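Local coordinates for carbohydrate kinase, pfkB family (Enterococcus faecalis, PDB 3KTN), which probably phosphorylates 2-keto-3-deoxygluconate, as a putative sugar-acid kinase of the pfkB (ribokinase-like) family, at the interface of chains A and B and the interface of chains A and C. Coordinates in Å, arbitrary orientation; residue numbers count along the deposited sequence, not the author numbering. Chains: chain A/B/C, Carbohydrate kinase, pfkB family.

Contact 1: the interface of chains A and B. Residues chain A 86, 107, 109-110; chain B 86, 107, 109-110.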
# COMPACT_ATOMS: atom_id res chain seq x y z
N HIS A 86 1.90 -13.05 25.72
CA HIS A 86 1.57 -11.70 25.28
C HIS A 86 2.76 -10.74 25.16
O HIS A 86 3.79 -10.91 25.81
CB HIS A 86 0.55 -11.15 26.29
CG HIS A 86 0.05 -9.77 25.98
ND1 HIS A 86 -0.89 -9.51 25.00
CD2 HIS A 86 0.32 -8.58 26.58
CE1 HIS A 86 -1.19 -8.23 25.01
NE2 HIS A 86 -0.47 -7.64 25.96
N ASN A 107 -2.57 -3.49 26.91
CA ASN A 107 -2.05 -4.16 28.09
C ASN A 107 -0.54 -4.33 28.02
O ASN A 107 -0.00 -4.85 27.04
CB ASN A 107 -2.68 -5.54 28.28
CG ASN A 107 -2.15 -6.25 29.52
OD1 ASN A 107 -0.99 -6.65 29.57
ND2 ASN A 107 -3.00 -6.40 30.53
N HIS A 109 1.43 -4.91 31.37
CA HIS A 109 1.91 -5.72 32.49
C HIS A 109 1.77 -7.23 32.37
O HIS A 109 2.48 -7.97 33.05
CB HIS A 109 1.28 -5.23 33.81
CG HIS A 109 -0.20 -5.39 33.87
ND1 HIS A 109 -0.82 -6.60 34.08
CD2 HIS A 109 -1.20 -4.47 33.78
CE1 HIS A 109 -2.13 -6.43 34.12
NE2 HIS A 109 -2.39 -5.15 33.94
N GLN A 110 0.87 -7.71 31.51
CA GLN A 110 0.69 -9.15 31.34
C GLN A 110 1.61 -9.70 30.25
O GLN A 110 1.40 -10.81 29.76
CB GLN A 110 -0.76 -9.46 30.97
CG GLN A 110 -1.81 -8.87 31.90
CD GLN A 110 -1.76 -9.46 33.29
OE1 GLN A 110 -0.80 -9.25 34.04
NE2 GLN A 110 -2.80 -10.21 33.65
N HIS B 86 -7.85 -1.92 27.75
CA HIS B 86 -7.37 -2.87 26.76
C HIS B 86 -8.45 -3.56 25.92
O HIS B 86 -9.60 -3.69 26.34
CB HIS B 86 -6.54 -3.91 27.52
CG HIS B 86 -5.92 -4.97 26.66
ND1 HIS B 86 -4.78 -4.74 25.91
CD2 HIS B 86 -6.23 -6.28 26.49
CE1 HIS B 86 -4.42 -5.86 25.31
NE2 HIS B 86 -5.28 -6.81 25.65
N ASN B 107 -3.18 -10.97 24.75
CA ASN B 107 -3.97 -10.97 25.97
C ASN B 107 -5.44 -10.71 25.68
O ASN B 107 -5.80 -9.73 25.03
CB ASN B 107 -3.47 -9.93 26.97
CG ASN B 107 -4.28 -9.92 28.26
OD1 ASN B 107 -5.45 -9.54 28.26
ND2 ASN B 107 -3.67 -10.37 29.34
N HIS B 109 -8.09 -11.82 28.38
CA HIS B 109 -8.83 -11.67 29.63
C HIS B 109 -8.75 -10.32 30.34
O HIS B 109 -9.63 -10.00 31.14
CB HIS B 109 -8.46 -12.80 30.60
CG HIS B 109 -7.03 -12.79 31.04
ND1 HIS B 109 -6.54 -11.89 31.97
CD2 HIS B 109 -5.98 -13.58 30.70
CE1 HIS B 109 -5.26 -12.13 32.18
NE2 HIS B 109 -4.89 -13.15 31.42
N GLN B 110 -7.73 -9.53 30.05
CA GLN B 110 -7.60 -8.22 30.68
C GLN B 110 -8.30 -7.13 29.87
O GLN B 110 -8.06 -5.94 30.07
CB GLN B 110 -6.12 -7.84 30.83
CG GLN B 110 -5.26 -8.88 31.51
CD GLN B 110 -5.62 -9.09 32.96
OE1 GLN B 110 -6.70 -9.59 33.28
NE2 GLN B 110 -4.72 -8.69 33.86
O HOH W 1 -5.33 -4.81 30.60
O HOH W 2 -1.31 -11.89 29.06
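A:His86 and B:Asn107 meet through a polar and a face contact at once, and the two-fold repeats every contact with the chains exchanged. The backbone N of B:Asn107 donates a hydrogen bond to the ring nitrogen ND1 of A:His86 (2.7 Å). ND1 is the likely acceptor because NE2 donates to the carbonyl O of A:Asn107 in its own chain (3.0 Å, in the ring plane). The B:Asn107 N lies about 40° out of the ring plane, on the side of its own CB.

The CH-pi evidence is B:Asn107 CB at 3.5 Å from the centroid of the A:His86 ring. The CE1 atoms of A:His86 and B:His86 approach to 4.0 Å.

Water completes the polar network: water 1 links A:Asn107 ND2 (2.8 Å) to the carbonyl O of B:Gln110. The A:Asn107 amide is fixed in rotation by water 1 and by A:Gln110 N, which donates in plane to a lone pair of OD1 (2.9 Å).

At the two-fold, A:Gln110 is bent at chi2 (-66°), which turns its amide against its twin. The CG atoms pack at 3.5 Å, but the NE2–NE2 approach is too short for two amide nitrogens and is doubtful. A:His109 ND1 donates to A:Gln110 OE1 from above the carbonyl plane, a bent bond (136° at H) that steadies this doubtful amide only modestly.

These are loop residues: His86 lies between strands 80-82 and 88-93, and Asn107 to Gln110 follow strand 101-105.

Contact 2: the interface of chains A and C. Residues chain A 19-21; chain C 18-19, 30, 273, 314.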
# COMPACT_ATOMS: atom_id res chain seq x y z
N GLU A 19 1.44 7.78 6.83
CA GLU A 19 1.38 9.23 6.68
C GLU A 19 0.98 9.90 8.00
O GLU A 19 1.62 9.66 9.02
CB GLU A 19 0.44 9.57 5.52
CG GLU A 19 0.90 8.91 4.18
CD GLU A 19 -0.01 9.19 2.98
OE1 GLU A 19 -0.24 8.27 2.17
OE2 GLU A 19 -0.48 10.33 2.83
N TYR A 20 -0.06 10.73 7.98
CA TYR A 20 -0.53 11.41 9.20
C TYR A 20 -1.98 11.01 9.47
O TYR A 20 -2.73 11.76 10.10
CB TYR A 20 -0.45 12.94 9.03
CG TYR A 20 0.91 13.44 8.62
CD1 TYR A 20 1.92 13.65 9.57
CD2 TYR A 20 1.21 13.68 7.28
CE1 TYR A 20 3.19 14.09 9.18
CE2 TYR A 20 2.48 14.11 6.88
CZ TYR A 20 3.46 14.32 7.84
OH TYR A 20 4.70 14.74 7.45
N LEU A 21 -2.34 9.83 9.00
CA LEU A 21 -3.70 9.32 9.16
C LEU A 21 -4.05 8.89 10.58
O LEU A 21 -3.18 8.52 11.38
CB LEU A 21 -3.92 8.15 8.19
CG LEU A 21 -3.77 8.52 6.71
CD1 LEU A 21 -3.76 7.25 5.86
CD2 LEU A 21 -4.92 9.44 6.30
N PRO C 18 -2.10 8.86 -2.71
CA PRO C 18 -1.41 9.02 -1.42
C PRO C 18 -0.28 10.07 -1.43
O PRO C 18 0.17 10.53 -2.49
CB PRO C 18 -0.91 7.60 -1.11
CG PRO C 18 -0.78 6.96 -2.46
CD PRO C 18 -1.96 7.49 -3.23
N GLU C 19 0.16 10.45 -0.23
CA GLU C 19 1.24 11.41 -0.04
C GLU C 19 0.97 12.70 -0.82
O GLU C 19 -0.10 13.30 -0.65
CB GLU C 19 2.57 10.75 -0.43
CG GLU C 19 2.83 9.46 0.41
CD GLU C 19 4.14 8.73 0.06
OE1 GLU C 19 4.15 7.49 0.03
OE2 GLU C 19 5.17 9.40 -0.16
N ARG C 30 -7.15 6.74 -2.41
CA ARG C 30 -7.90 6.48 -1.20
C ARG C 30 -9.18 7.24 -1.52
O ARG C 30 -9.13 8.39 -1.98
CB ARG C 30 -7.26 7.08 0.05
CG ARG C 30 -6.13 6.26 0.67
CD ARG C 30 -5.80 6.73 2.12
NE ARG C 30 -5.17 8.05 2.18
CZ ARG C 30 -3.87 8.27 2.02
NH1 ARG C 30 -3.03 7.27 1.78
NH2 ARG C 30 -3.39 9.51 2.10
N LEU C 273 -1.83 21.16 5.54
CA LEU C 273 -1.55 19.83 5.02
C LEU C 273 -2.68 19.55 4.03
O LEU C 273 -2.46 19.01 2.95
CB LEU C 273 -1.55 18.78 6.14
CG LEU C 273 -1.37 17.32 5.71
CD1 LEU C 273 -0.05 17.15 4.93
CD2 LEU C 273 -1.38 16.42 6.92
N GLN C 314 -5.67 14.98 7.23
CA GLN C 314 -5.79 14.61 5.82
C GLN C 314 -7.26 14.35 5.49
O GLN C 314 -7.97 13.68 6.25
CB GLN C 314 -4.94 13.37 5.53
CG GLN C 314 -3.44 13.60 5.72
CD GLN C 314 -2.61 12.37 5.43
OE1 GLN C 314 -2.51 11.92 4.28
NE2 GLN C 314 -2.02 11.80 6.48
O HOH W 3 -5.13 12.79 9.04
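An extended A:Glu19 (chi2 179°) and a C:Arg30 bent at chi3 (-70°) bring carboxylate and guanidinium together tip to tip. The pairing is end-on: C:Arg30 NH1 donates to A:Glu19 OE1 at 3.0 Å, the salt bridge, and C:Arg30 NH2 to A:Glu19 OE2 at 3.1 Å. It is not a coplanar fork, since the two planes stand 63° apart and both oxygens are met from above the carboxylate plane. The backbone N of C:Glu19 adds weak bonds to both oxygens, so the arginine meets one face of the carboxylate and that N the other. The arginine may help to offset the like charge of the C:Glu19 carboxylate nearby.

A:Leu21 CD1 packs over the centre of one face of the guanidinium, 4.0 Å from C:Arg30 CZ. On the far side of the patch, A:Tyr20 CD2 touches C:Leu273 CD2 at 3.8 Å. C:Leu273 directly precedes Asp274, a residue of the magnesium site.

C:Gln314 reaches between the two clusters, its chain extended beyond CG and crossing A:Glu19 and A:Leu21 at about a right angle. Water 3 joins its backbone N to the carbonyl O of A:Tyr20 (2.8 Å from the water).

The amide of C:Gln314 is probably modelled turned over. As built, its NE2 faces another donor, A:Tyr20 N, at 2.7 Å, and its OE1 faces the acceptor A:Glu19 OE2 at 3.0 Å; exchanging NE2 and OE1 would allow a hydrogen bond at each end.

The C-alpha centres of contact 1 and contact 2 lie about 31 Å apart, and no residue is common to both. Chain A takes part in each, using different segments: the loops beside strands 88-93 and 101-105 in contact 1, and the loop between strands 12-16 and 28-34 in contact 2. Contact 1 belongs to a two-fold interface, whereas contact 2 belongs to one that is not an exact two-fold, although Glu19 of both chains takes part, with strand 28-34 of chain C contributing. Together they let one subunit engage two neighbours within the deposited six-chain assembly, though the structure alone does not show that this assembly forms in solution.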